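PDB 4OMF: F420-reducing hydrogenase, subunit beta from Methanothermobacter marburgensis, which probably passes electrons from hydrogen oxidation through its iron-sulfur cluster and FAD to coenzyme F420 within the F420-reducing hydrogenase complex. Local coordinates for residues S79-M84 against P103-G108; Q144-E149 against K182-Y187. All coordinates share one frame; numbering follows the deposited sequence. Where two conformers were deposited one is given.

In the fold
From the N terminus the chain passes strand 8-14 and two helices, then forms strands 44-51 and 56-62 at one edge of the mixed eight-stranded sheet. Interaction 1 then sets the loop 79-84 against the start of helix 103-114. It closes a short excursion through helix 85-89 and strand 97-101, between the adenine of FAD and the iron-sulfur cluster. The chain runs on through strand 126-132 to helix 140-150. Interaction 2 packs that helix on the turn after strand 176-180 and so closes the loop that carries the three-stranded antiparallel sheet 160-180. The two contacts follow in series, neither nesting nor crossing. The centres of interactions 1 and 2 are about 24 Å apart.

Interaction 1 of 2, residues S79-M84 against P103-G108; sequences SPNVMM and PCQTMG. With SF4 (iron/sulfur cluster), chain N; FAD (flavin-adenine dinucleotide), chain R.
Q105 reaches from the first turn of helix 103-114 to the backbone of S79, on an inverse gamma turn centred on P80. The turn lies in the FAD pocket, and the helix starts at the iron-sulfur cluster. The tight side is the Q105 amide. NE2 of Q105 donates to O of S79 at 2.8 Å, bent to 131° at the hydrogen and arriving above the carbonyl plane. The extended chain beyond CG carries the amide there. OE1 of Q105 lies 3.7 Å from CB of N81 and is buried with no polar partner in the model. Both polar atoms of the N81 amide are bonded: OD1 takes a bond from OG of S79, and ND2 bonds V100 O while lying 3.4 Å from C2A of the FAD adenine. The looser side holds a water, which accepts from S79 N and only weakly from Q105 NE2 and FAD N6A. Away from the ligands the contact is plain packing: CG2 of V82 touches CB of Q105 at 3.7 Å. The preceding residue on the helix, C104, faces the other cofactor, with SG bound to the cluster iron FE1 at 2.4 Å.

Interaction 2 of 2, residues Q144-E149 against K182-Y187; sequences QTFICE and KETHGY
The helical backbone at T145 and F146 faces a 3-10 segment that runs into a type II beta turn from T184 to Y187, with the CA atoms of F146 and T184 7.8 Å apart. No hydrogen bond crosses between the two segments. The F146 ring carries the contact. Its CG lies anti to the carbonyl carbon (chi1 -55°), and its far end comes between T184 and Y187. One ring face takes the T184 methyl in a CH-pi contact: CG2 is 3.9 Å from the ring centroid and 23° off the normal. CZ of F146 also meets CB of T184 at 3.5 Å. Toward Y187 the ring presents its edge, in a T-shaped pair with centroids 5.4 Å apart and planes at 75°. CE2 of F146 stands over the Y187 face, near its rim, 3.7 Å from CG of Y187. T145 adds a smaller contact, its CG2 lying 3.8 Å from CE1 of Y187. F138 and F168 also meet F146 edge-to-face, so the contact belongs to an aromatic cluster beside helix 140-150. The polar ends find partners elsewhere. OG1 of T184 bonds L181 O, and OG1 of T145 bonds T141 O and a polar side chain of another protein chain. OH of Y187 bonds an acidic side chain of a second neighbouring chain. The chemistry divides accordingly: apolar and aromatic packing joins helix to turn, while the hydroxyls of T145 and Y187 help tie this joint to neighbouring subunits.

Interaction 1 of 2, residues S79-M84 against P103-G108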
ATOM      1  N   SER C  79     -21.615  -5.505 -12.535  1.00 21.88           N
ATOM      2  CA  SER C  79     -21.318  -4.345 -13.358  1.00 21.00           C
ATOM      3  C   SER C  79     -21.381  -3.178 -12.395  1.00 21.09           C
ATOM      4  O   SER C  79     -22.461  -2.705 -12.076  1.00 21.36           O
ATOM      5  CB  SER C  79     -22.312  -4.172 -14.501  1.00 16.89           C
ATOM      6  OG  SER C  79     -22.011  -3.013 -15.272  1.00 19.88           O
ATOM      7  N   PRO C  80     -20.220  -2.748 -11.874  1.00 19.17           N
ATOM      8  CA  PRO C  80     -20.252  -1.747 -10.798  1.00 19.42           C
ATOM      9  C   PRO C  80     -20.553  -0.368 -11.361  1.00 19.34           C
ATOM     10  O   PRO C  80     -19.648   0.471 -11.462  1.00 16.67           O
ATOM     11  CB  PRO C  80     -18.833  -1.805 -10.211  1.00 20.20           C
ATOM     12  CG  PRO C  80     -18.199  -3.053 -10.794  1.00 22.20           C
ATOM     13  CD  PRO C  80     -18.859  -3.231 -12.134  1.00 19.07           C
ATOM     14  N   ASN C  81     -21.816  -0.143 -11.711  1.00 18.34           N
ATOM     15  CA  ASN C  81     -22.220   1.050 -12.454  1.00 18.87           C
ATOM     16  C   ASN C  81     -21.879   2.353 -11.765  1.00 19.48           C
ATOM     17  O   ASN C  81     -21.624   3.341 -12.438  1.00 21.79           O
ATOM     18  CB  ASN C  81     -23.735   1.026 -12.731  1.00 20.28           C
ATOM     19  CG  ASN C  81     -24.106   0.071 -13.834  1.00 23.71           C
ATOM     20  OD1 ASN C  81     -23.245  -0.570 -14.431  1.00 21.91           O
ATOM     21  ND2 ASN C  81     -25.397  -0.020 -14.128  1.00 23.59           N
ATOM     22  N   VAL C  82     -21.875   2.360 -10.432  1.00 18.04           N
ATOM     23  CA  VAL C  82     -21.590   3.590  -9.709  1.00 14.58           C
ATOM     24  C   VAL C  82     -20.204   4.113 -10.053  1.00 14.23           C
ATOM     25  O   VAL C  82     -19.999   5.327 -10.024  1.00 16.04           O
ATOM     26  CB  VAL C  82     -21.707   3.397  -8.174  1.00 16.32           C
ATOM     27  CG1 VAL C  82     -21.567   4.731  -7.419  1.00 18.13           C
ATOM     28  CG2 VAL C  82     -23.045   2.757  -7.844  1.00 18.16           C
ATOM     29  N   MET C  83     -19.265   3.231 -10.392  1.00 16.52           N
ATOM     30  CA  MET C  83     -17.875   3.657 -10.641  1.00 17.28           C
ATOM     31  C   MET C  83     -17.728   4.704 -11.758  1.00 18.70           C
ATOM     32  O   MET C  83     -16.734   5.426 -11.795  1.00 21.14           O
ATOM     33  CB  MET C  83     -16.992   2.444 -10.971  1.00 17.88           C
ATOM     34  CG  MET C  83     -17.154   1.908 -12.387  1.00 21.29           C
ATOM     35  SD  MET C  83     -16.256   0.330 -12.654  1.00 29.52           S
ATOM     36  CE  MET C  83     -14.604   0.963 -12.333  1.00 24.20           C
ATOM     37  N   MET C  84     -18.684   4.778 -12.686  1.00 16.65           N
ATOM     38  CA  MET C  84     -18.526   5.685 -13.829  1.00 19.27           C
ATOM     39  C   MET C  84     -19.261   7.025 -13.687  1.00 14.95           C
ATOM     40  O   MET C  84     -19.148   7.874 -14.557  1.00 17.60           O
ATOM     41  CB  MET C  84     -19.007   5.005 -15.118  1.00 19.17           C
ATOM     42  CG  MET C  84     -18.203   3.770 -15.499  1.00 21.10           C
ATOM     43  SD  MET C  84     -16.528   4.232 -15.961  1.00 37.52           S
ATOM     44  CE  MET C  84     -16.901   5.389 -17.283  1.00 31.38           C
ATOM     45  N   PRO C 103     -30.438  -2.466  -6.221  1.00 19.49           N
ATOM     46  CA  PRO C 103     -30.639  -1.730  -4.957  1.00 16.19           C
ATOM     47  C   PRO C 103     -29.347  -1.323  -4.217  1.00 16.72           C
ATOM     48  O   PRO C 103     -29.282  -0.189  -3.754  1.00 16.75           O
ATOM     49  CB  PRO C 103     -31.475  -2.699  -4.120  1.00 18.48           C
ATOM     50  CG  PRO C 103     -32.342  -3.410  -5.177  1.00 15.44           C
ATOM     51  CD  PRO C 103     -31.366  -3.614  -6.348  1.00 15.05           C
ATOM     52  N   CYS C 104     -28.340  -2.189  -4.129  1.00 18.00           N
ATOM     53  CA  CYS C 104     -27.145  -1.809  -3.365  1.00 19.28           C
ATOM     54  C   CYS C 104     -26.396  -0.663  -4.052  1.00 21.71           C
ATOM     55  O   CYS C 104     -25.801   0.180  -3.385  1.00 18.41           O
ATOM     56  CB  CYS C 104     -26.210  -3.005  -3.160  1.00 16.70           C
ATOM     57  SG  CYS C 104     -25.707  -3.808  -4.695  1.00 19.91           S
ATOM     58  N   GLN C 105     -26.418  -0.626  -5.380  1.00 16.91           N
ATOM     59  CA  GLN C 105     -25.815   0.501  -6.087  1.00 15.35           C
ATOM     60  C   GLN C 105     -26.610   1.766  -5.839  1.00 16.02           C
ATOM     61  O   GLN C 105     -26.024   2.838  -5.654  1.00 14.94           O
ATOM     62  CB  GLN C 105     -25.709   0.221  -7.580  1.00 18.52           C
ATOM     63  CG  GLN C 105     -24.612  -0.805  -7.901  1.00 19.27           C
ATOM     64  CD  GLN C 105     -24.688  -1.304  -9.324  1.00 29.31           C
ATOM     65  OE1 GLN C 105     -25.530  -0.859 -10.117  1.00 34.74           O
ATOM     66  NE2 GLN C 105     -23.847  -2.274  -9.647  1.00 30.89           N
ATOM     67  N   THR C 106     -27.937   1.655  -5.820  1.00 14.27           N
ATOM     68  CA  THR C 106     -28.780   2.795  -5.507  0.66 18.34           C
ATOM     69  C   THR C 106     -28.398   3.345  -4.125  1.00 19.08           C
ATOM     70  O   THR C 106     -28.400   4.542  -3.908  1.00 17.01           O
ATOM     71  CB  THR C 106     -30.268   2.393  -5.572  0.66 19.04           C
ATOM     72  OG1 THR C 106     -30.565   1.922  -6.894  0.66 18.62           O
ATOM     73  CG2 THR C 106     -31.180   3.555  -5.261  0.66 17.64           C
ATOM     74  N   MET C 107     -28.060   2.455  -3.191  1.00 18.27           N
ATOM     75  CA  MET C 107     -27.684   2.898  -1.848  1.00 19.35           C
ATOM     76  C   MET C 107     -26.381   3.703  -1.811  1.00 19.30           C
ATOM     77  O   MET C 107     -26.291   4.731  -1.143  1.00 16.82           O
ATOM     78  CB  MET C 107     -27.570   1.697  -0.913  1.00 18.02           C
ATOM     79  CG  MET C 107     -28.909   1.024  -0.723  1.00 21.20           C
ATOM     80  SD  MET C 107     -28.757  -0.495   0.254  1.00 29.06           S
ATOM     81  CE  MET C 107     -30.083  -1.453  -0.429  1.00 37.51           C
ATOM     82  N   GLY C 108     -25.366   3.232  -2.514  1.00 17.69           N
ATOM     83  CA  GLY C 108     -24.135   3.982  -2.604  1.00 16.09           C
ATOM     84  C   GLY C 108     -24.362   5.351  -3.207  1.00 17.19           C
ATOM     85  O   GLY C 108     -23.782   6.334  -2.746  1.00 17.32           O
TER
HETATM   86 FE1  SF4 N 401     -26.825  -5.888  -4.336  1.00 18.03          FE
HETATM   87 FE2  SF4 N 401     -28.694  -6.716  -2.653  1.00 18.51          FE
HETATM   88 FE3  SF4 N 401     -26.904  -8.474  -3.565  1.00 18.06          FE
HETATM   89 FE4  SF4 N 401     -28.748  -7.522  -5.280  1.00 19.02          FE
HETATM   90  S1  SF4 N 401     -29.175  -8.831  -3.410  1.00 17.99           S
HETATM   91  S2  SF4 N 401     -26.465  -7.678  -5.679  1.00 17.14           S
HETATM   92  S3  SF4 N 401     -29.085  -5.428  -4.489  1.00 17.38           S
HETATM   93  S4  SF4 N 401     -26.449  -6.685  -2.203  1.00 19.33           S
HETATM   94  PA  FAD R 405     -33.781  -3.293 -20.548  1.00 21.12           P
HETATM   95  O1A FAD R 405     -33.526  -4.733 -20.912  1.00 20.55           O
HETATM   96  O2A FAD R 405     -34.364  -2.293 -21.503  1.00 22.67           O
HETATM   97  O5B FAD R 405     -32.401  -2.688 -20.029  1.00 21.12           O
HETATM   98  C5B FAD R 405     -31.772  -3.410 -18.961  1.00 21.81           C
HETATM   99  C4B FAD R 405     -30.849  -2.433 -18.230  1.00 23.30           C
HETATM  100  O4B FAD R 405     -30.248  -3.100 -17.119  1.00 24.29           O
HETATM  101  C3B FAD R 405     -29.732  -1.971 -19.157  1.00 24.79           C
HETATM  102  O3B FAD R 405     -29.584  -0.542 -19.135  1.00 21.05           O
HETATM  103  C2B FAD R 405     -28.494  -2.625 -18.559  1.00 25.17           C
HETATM  104  O2B FAD R 405     -27.346  -1.776 -18.712  1.00 29.28           O
HETATM  105  C1B FAD R 405     -28.859  -2.817 -17.099  1.00 19.96           C
HETATM  106  N9A FAD R 405     -28.115  -3.958 -16.537  1.00 18.57           N
HETATM  107  C8A FAD R 405     -28.078  -5.201 -17.050  1.00 19.52           C
HETATM  108  N7A FAD R 405     -27.315  -6.013 -16.280  1.00 17.65           N
HETATM  109  C5A FAD R 405     -26.859  -5.252 -15.246  1.00 18.43           C
HETATM  110  C6A FAD R 405     -25.981  -5.478 -14.075  1.00 22.65           C
HETATM  111  N6A FAD R 405     -25.411  -6.690 -13.842  1.00 21.71           N
HETATM  112  N1A FAD R 405     -25.777  -4.435 -13.255  1.00 20.14           N
HETATM  113  C2A FAD R 405     -26.300  -3.212 -13.482  1.00 21.72           C
HETATM  114  N3A FAD R 405     -27.100  -2.922 -14.536  1.00 21.49           N
HETATM  115  C4A FAD R 405     -27.397  -3.903 -15.425  1.00 20.42           C
HETATM  116  N1  FAD R 405     -35.829  -8.568 -11.784  1.00 21.47           N
HETATM  117  C2  FAD R 405     -36.793  -9.007 -10.880  1.00 20.74           C
HETATM  118  O2  FAD R 405     -37.998  -8.877 -11.177  1.00 22.08           O
HETATM  119  N3  FAD R 405     -36.387  -9.617  -9.701  1.00 19.91           N
HETATM  120  C4  FAD R 405     -35.048  -9.745  -9.393  1.00 22.00           C
HETATM  121  O4  FAD R 405     -34.726 -10.265  -8.301  1.00 20.32           O
HETATM  122  C4X FAD R 405     -34.153  -9.924 -10.513  1.00 22.69           C
HETATM  123  N5  FAD R 405     -32.734 -10.179 -10.154  1.00 19.24           N
HETATM  124  C5X FAD R 405     -31.813  -9.240 -10.808  1.00 21.18           C
HETATM  125  C6  FAD R 405     -30.463  -9.401 -10.453  1.00 18.08           C
HETATM  126  C7  FAD R 405     -29.469  -8.719 -11.165  1.00 19.78           C
HETATM  127  C7M FAD R 405     -28.004  -8.878 -10.780  1.00 19.56           C
HETATM  128  C8  FAD R 405     -29.852  -7.906 -12.229  1.00 19.24           C
HETATM  129  C8M FAD R 405     -28.872  -7.120 -13.080  1.00 20.29           C
HETATM  130  C9  FAD R 405     -31.205  -7.751 -12.600  1.00 19.54           C
HETATM  131  C9A FAD R 405     -32.193  -8.495 -11.946  1.00 19.92           C
HETATM  132  N10 FAD R 405     -33.563  -8.271 -12.244  1.00 19.58           N
HETATM  133  C10 FAD R 405     -34.545  -9.048 -11.659  1.00 21.69           C
HETATM  134  C1' FAD R 405     -34.037  -7.185 -13.123  1.00 20.57           C
HETATM  135  C2' FAD R 405     -34.265  -7.595 -14.554  1.00 21.20           C
HETATM  136  O2' FAD R 405     -33.655  -8.746 -14.922  1.00 21.08           O
HETATM  137  C3' FAD R 405     -34.209  -6.558 -15.414  1.00 20.94           C
HETATM  138  O3' FAD R 405     -32.955  -6.083 -15.613  1.00 22.09           O
HETATM  139  C4' FAD R 405     -35.271  -5.482 -15.263  1.00 19.98           C
HETATM  140  O4' FAD R 405     -36.604  -6.036 -15.260  1.00 23.63           O
HETATM  141  C5' FAD R 405     -35.136  -4.421 -16.360  1.00 19.12           C
HETATM  142  O5' FAD R 405     -35.638  -4.931 -17.585  1.00 20.17           O
HETATM  143  P   FAD R 405     -36.037  -3.954 -18.788  1.00 21.05           P
HETATM  144  O1P FAD R 405     -36.928  -2.883 -18.199  1.00 21.39           O
HETATM  145  O2P FAD R 405     -36.563  -4.761 -19.939  1.00 20.62           O
HETATM  146  O3P FAD R 405     -34.614  -3.254 -19.155  1.00 22.88           O
HETATM  147  O   HOH W   1     -24.232  -5.178 -10.983  1.00 25.32           O

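Interaction 2 of 2, residues Q144-E149 against K182-Y187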
ATOM      1  N   GLN C 144     -20.447 -19.290 -15.111  1.00 18.67           N
ATOM      2  CA  GLN C 144     -19.814 -20.332 -15.908  1.00 17.37           C
ATOM      3  C   GLN C 144     -20.144 -21.731 -15.401  1.00 18.50           C
ATOM      4  O   GLN C 144     -20.358 -22.641 -16.202  1.00 20.24           O
ATOM      5  CB  GLN C 144     -18.292 -20.129 -15.944  1.00 19.77           C
ATOM      6  CG  GLN C 144     -17.862 -19.029 -16.888  1.00 21.04           C
ATOM      7  CD  GLN C 144     -16.389 -18.744 -16.785  1.00 23.19           C
ATOM      8  OE1 GLN C 144     -15.844 -18.692 -15.682  1.00 21.33           O
ATOM      9  NE2 GLN C 144     -15.721 -18.569 -17.934  1.00 23.37           N
ATOM     10  N   THR C 145     -20.171 -21.914 -14.082  1.00 20.10           N
ATOM     11  CA  THR C 145     -20.573 -23.212 -13.529  1.00 18.05           C
ATOM     12  C   THR C 145     -21.994 -23.575 -13.974  1.00 18.20           C
ATOM     13  O   THR C 145     -22.234 -24.695 -14.413  1.00 19.39           O
ATOM     14  CB  THR C 145     -20.522 -23.244 -11.987  1.00 21.79           C
ATOM     15  OG1 THR C 145     -19.171 -23.046 -11.550  1.00 21.57           O
ATOM     16  CG2 THR C 145     -21.002 -24.619 -11.467  1.00 18.58           C
ATOM     17  N   PHE C 146     -22.913 -22.616 -13.890  1.00 17.85           N
ATOM     18  CA  PHE C 146     -24.284 -22.874 -14.323  1.00 18.18           C
ATOM     19  C   PHE C 146     -24.310 -23.265 -15.794  1.00 22.25           C
ATOM     20  O   PHE C 146     -24.908 -24.273 -16.163  1.00 20.50           O
ATOM     21  CB  PHE C 146     -25.187 -21.649 -14.114  1.00 20.08           C
ATOM     22  CG  PHE C 146     -25.200 -21.120 -12.698  1.00 21.52           C
ATOM     23  CD1 PHE C 146     -25.602 -19.825 -12.439  1.00 22.64           C
ATOM     24  CD2 PHE C 146     -24.828 -21.922 -11.634  1.00 17.55           C
ATOM     25  CE1 PHE C 146     -25.615 -19.328 -11.141  1.00 25.41           C
ATOM     26  CE2 PHE C 146     -24.830 -21.425 -10.344  1.00 17.93           C
ATOM     27  CZ  PHE C 146     -25.226 -20.134 -10.098  1.00 19.42           C
ATOM     28  N   ILE C 147     -23.642 -22.461 -16.624  1.00 19.13           N
ATOM     29  CA  ILE C 147     -23.827 -22.503 -18.084  1.00 18.71           C
ATOM     30  C   ILE C 147     -22.881 -23.480 -18.791  1.00 22.04           C
ATOM     31  O   ILE C 147     -23.315 -24.264 -19.629  1.00 20.14           O
ATOM     32  CB  ILE C 147     -23.651 -21.079 -18.673  1.00 20.91           C
ATOM     33  CG1 ILE C 147     -24.838 -20.203 -18.253  1.00 21.89           C
ATOM     34  CG2 ILE C 147     -23.477 -21.118 -20.196  1.00 22.21           C
ATOM     35  CD1 ILE C 147     -24.599 -18.709 -18.379  1.00 21.29           C
ATOM     36  N   CYS C 148     -21.600 -23.442 -18.429  1.00 21.46           N
ATOM     37  CA  CYS C 148     -20.599 -24.277 -19.083  1.00 20.20           C
ATOM     38  C   CYS C 148     -20.503 -25.680 -18.501  1.00 24.96           C
ATOM     39  O   CYS C 148     -20.164 -26.622 -19.215  1.00 29.05           O
ATOM     40  CB  CYS C 148     -19.222 -23.612 -19.027  1.00 19.83           C
ATOM     41  SG  CYS C 148     -19.162 -21.957 -19.722  1.00 25.87           S
ATOM     42  N   GLU C 149     -20.777 -25.817 -17.207  1.00 19.53           N
ATOM     43  CA  GLU C 149     -20.586 -27.101 -16.536  1.00 25.97           C
ATOM     44  C   GLU C 149     -21.931 -27.804 -16.353  1.00 26.28           C
ATOM     45  O   GLU C 149     -22.133 -28.878 -16.907  1.00 25.08           O
ATOM     46  CB  GLU C 149     -19.880 -26.915 -15.189  1.00 22.50           C
ATOM     47  CG  GLU C 149     -18.583 -26.118 -15.293  1.00 22.27           C
ATOM     48  CD  GLU C 149     -17.468 -26.860 -16.023  1.00 26.04           C
ATOM     49  OE1 GLU C 149     -16.642 -26.186 -16.663  1.00 31.53           O
ATOM     50  OE2 GLU C 149     -17.393 -28.104 -15.938  1.00 25.66           O
ATOM     51  N   LYS C 182     -32.930 -22.971  -6.680  1.00 26.78           N
ATOM     52  CA  LYS C 182     -32.305 -23.349  -5.418  1.00 32.71           C
ATOM     53  C   LYS C 182     -30.936 -23.989  -5.663  1.00 34.11           C
ATOM     54  O   LYS C 182     -30.093 -24.027  -4.769  1.00 36.80           O
ATOM     55  CB  LYS C 182     -33.195 -24.297  -4.610  1.00 39.51           C
ATOM     56  CG  LYS C 182     -33.090 -25.765  -4.971  1.00 45.99           C
ATOM     57  CD  LYS C 182     -34.006 -26.597  -4.063  1.00 51.07           C
ATOM     58  CE  LYS C 182     -33.840 -28.097  -4.304  1.00 54.82           C
ATOM     59  NZ  LYS C 182     -34.723 -28.917  -3.415  1.00 58.62           N
ATOM     60  N   GLU C 183     -30.713 -24.484  -6.875  1.00 29.68           N
ATOM     61  CA  GLU C 183     -29.426 -25.072  -7.214  1.00 26.96           C
ATOM     62  C   GLU C 183     -28.330 -23.995  -7.310  1.00 27.49           C
ATOM     63  O   GLU C 183     -27.141 -24.319  -7.313  1.00 28.84           O
ATOM     64  CB  GLU C 183     -29.549 -25.855  -8.524  1.00 34.35           C
ATOM     65  CG  GLU C 183     -28.428 -26.826  -8.811  1.00 42.60           C
ATOM     66  CD  GLU C 183     -28.796 -27.816  -9.902  1.00 44.65           C
ATOM     67  OE1 GLU C 183     -29.957 -28.270  -9.925  1.00 48.68           O
ATOM     68  OE2 GLU C 183     -27.927 -28.127 -10.739  1.00 47.70           O
ATOM     69  N   THR C 184     -28.715 -22.722  -7.380  1.00 23.08           N
ATOM     70  CA  THR C 184     -27.720 -21.657  -7.480  1.00 22.84           C
ATOM     71  C   THR C 184     -27.335 -21.136  -6.097  1.00 22.25           C
ATOM     72  O   THR C 184     -26.429 -20.331  -5.977  1.00 19.58           O
ATOM     73  CB  THR C 184     -28.233 -20.464  -8.329  1.00 26.82           C
ATOM     74  OG1 THR C 184     -29.296 -19.798  -7.627  1.00 27.64           O
ATOM     75  CG2 THR C 184     -28.750 -20.958  -9.677  1.00 25.16           C
ATOM     76  N   HIS C 185     -28.060 -21.561  -5.060  1.00 25.11           N
ATOM     77  CA  HIS C 185     -27.733 -21.189  -3.679  1.00 24.08           C
ATOM     78  C   HIS C 185     -26.317 -21.552  -3.268  1.00 24.66           C
ATOM     79  O   HIS C 185     -25.889 -22.701  -3.406  1.00 27.33           O
ATOM     80  CB  HIS C 185     -28.709 -21.857  -2.697  1.00 30.50           C
ATOM     81  CG  HIS C 185     -30.111 -21.344  -2.806  1.00 36.94           C
ATOM     82  ND1 HIS C 185     -30.449 -20.267  -3.594  1.00 36.59           N
ATOM     83  CD2 HIS C 185     -31.262 -21.768  -2.232  1.00 38.88           C
ATOM     84  CE1 HIS C 185     -31.748 -20.044  -3.500  1.00 41.12           C
ATOM     85  NE2 HIS C 185     -32.264 -20.942  -2.680  1.00 43.20           N
ATOM     86  N   GLY C 186     -25.590 -20.582  -2.734  1.00 25.40           N
ATOM     87  CA  GLY C 186     -24.221 -20.838  -2.344  1.00 24.86           C
ATOM     88  C   GLY C 186     -23.251 -20.405  -3.421  1.00 24.87           C
ATOM     89  O   GLY C 186     -22.056 -20.344  -3.174  1.00 23.83           O
ATOM     90  N   TYR C 187     -23.757 -20.109  -4.618  1.00 21.20           N
ATOM     91  CA  TYR C 187     -22.890 -19.618  -5.689  1.00 18.43           C
ATOM     92  C   TYR C 187     -22.918 -18.090  -5.823  1.00 16.51           C
ATOM     93  O   TYR C 187     -22.081 -17.519  -6.528  1.00 18.90           O
ATOM     94  CB  TYR C 187     -23.278 -20.238  -7.032  1.00 17.05           C
ATOM     95  CG  TYR C 187     -22.985 -21.709  -7.166  1.00 18.71           C
ATOM     96  CD1 TYR C 187     -21.764 -22.160  -7.690  1.00 19.24           C
ATOM     97  CD2 TYR C 187     -23.940 -22.665  -6.800  1.00 21.55           C
ATOM     98  CE1 TYR C 187     -21.504 -23.517  -7.843  1.00 20.51           C
ATOM     99  CE2 TYR C 187     -23.674 -24.032  -6.942  1.00 21.11           C
ATOM    100  CZ  TYR C 187     -22.454 -24.441  -7.469  1.00 19.06           C
ATOM    101  OH  TYR C 187     -22.204 -25.792  -7.598  1.00 20.97           O
TER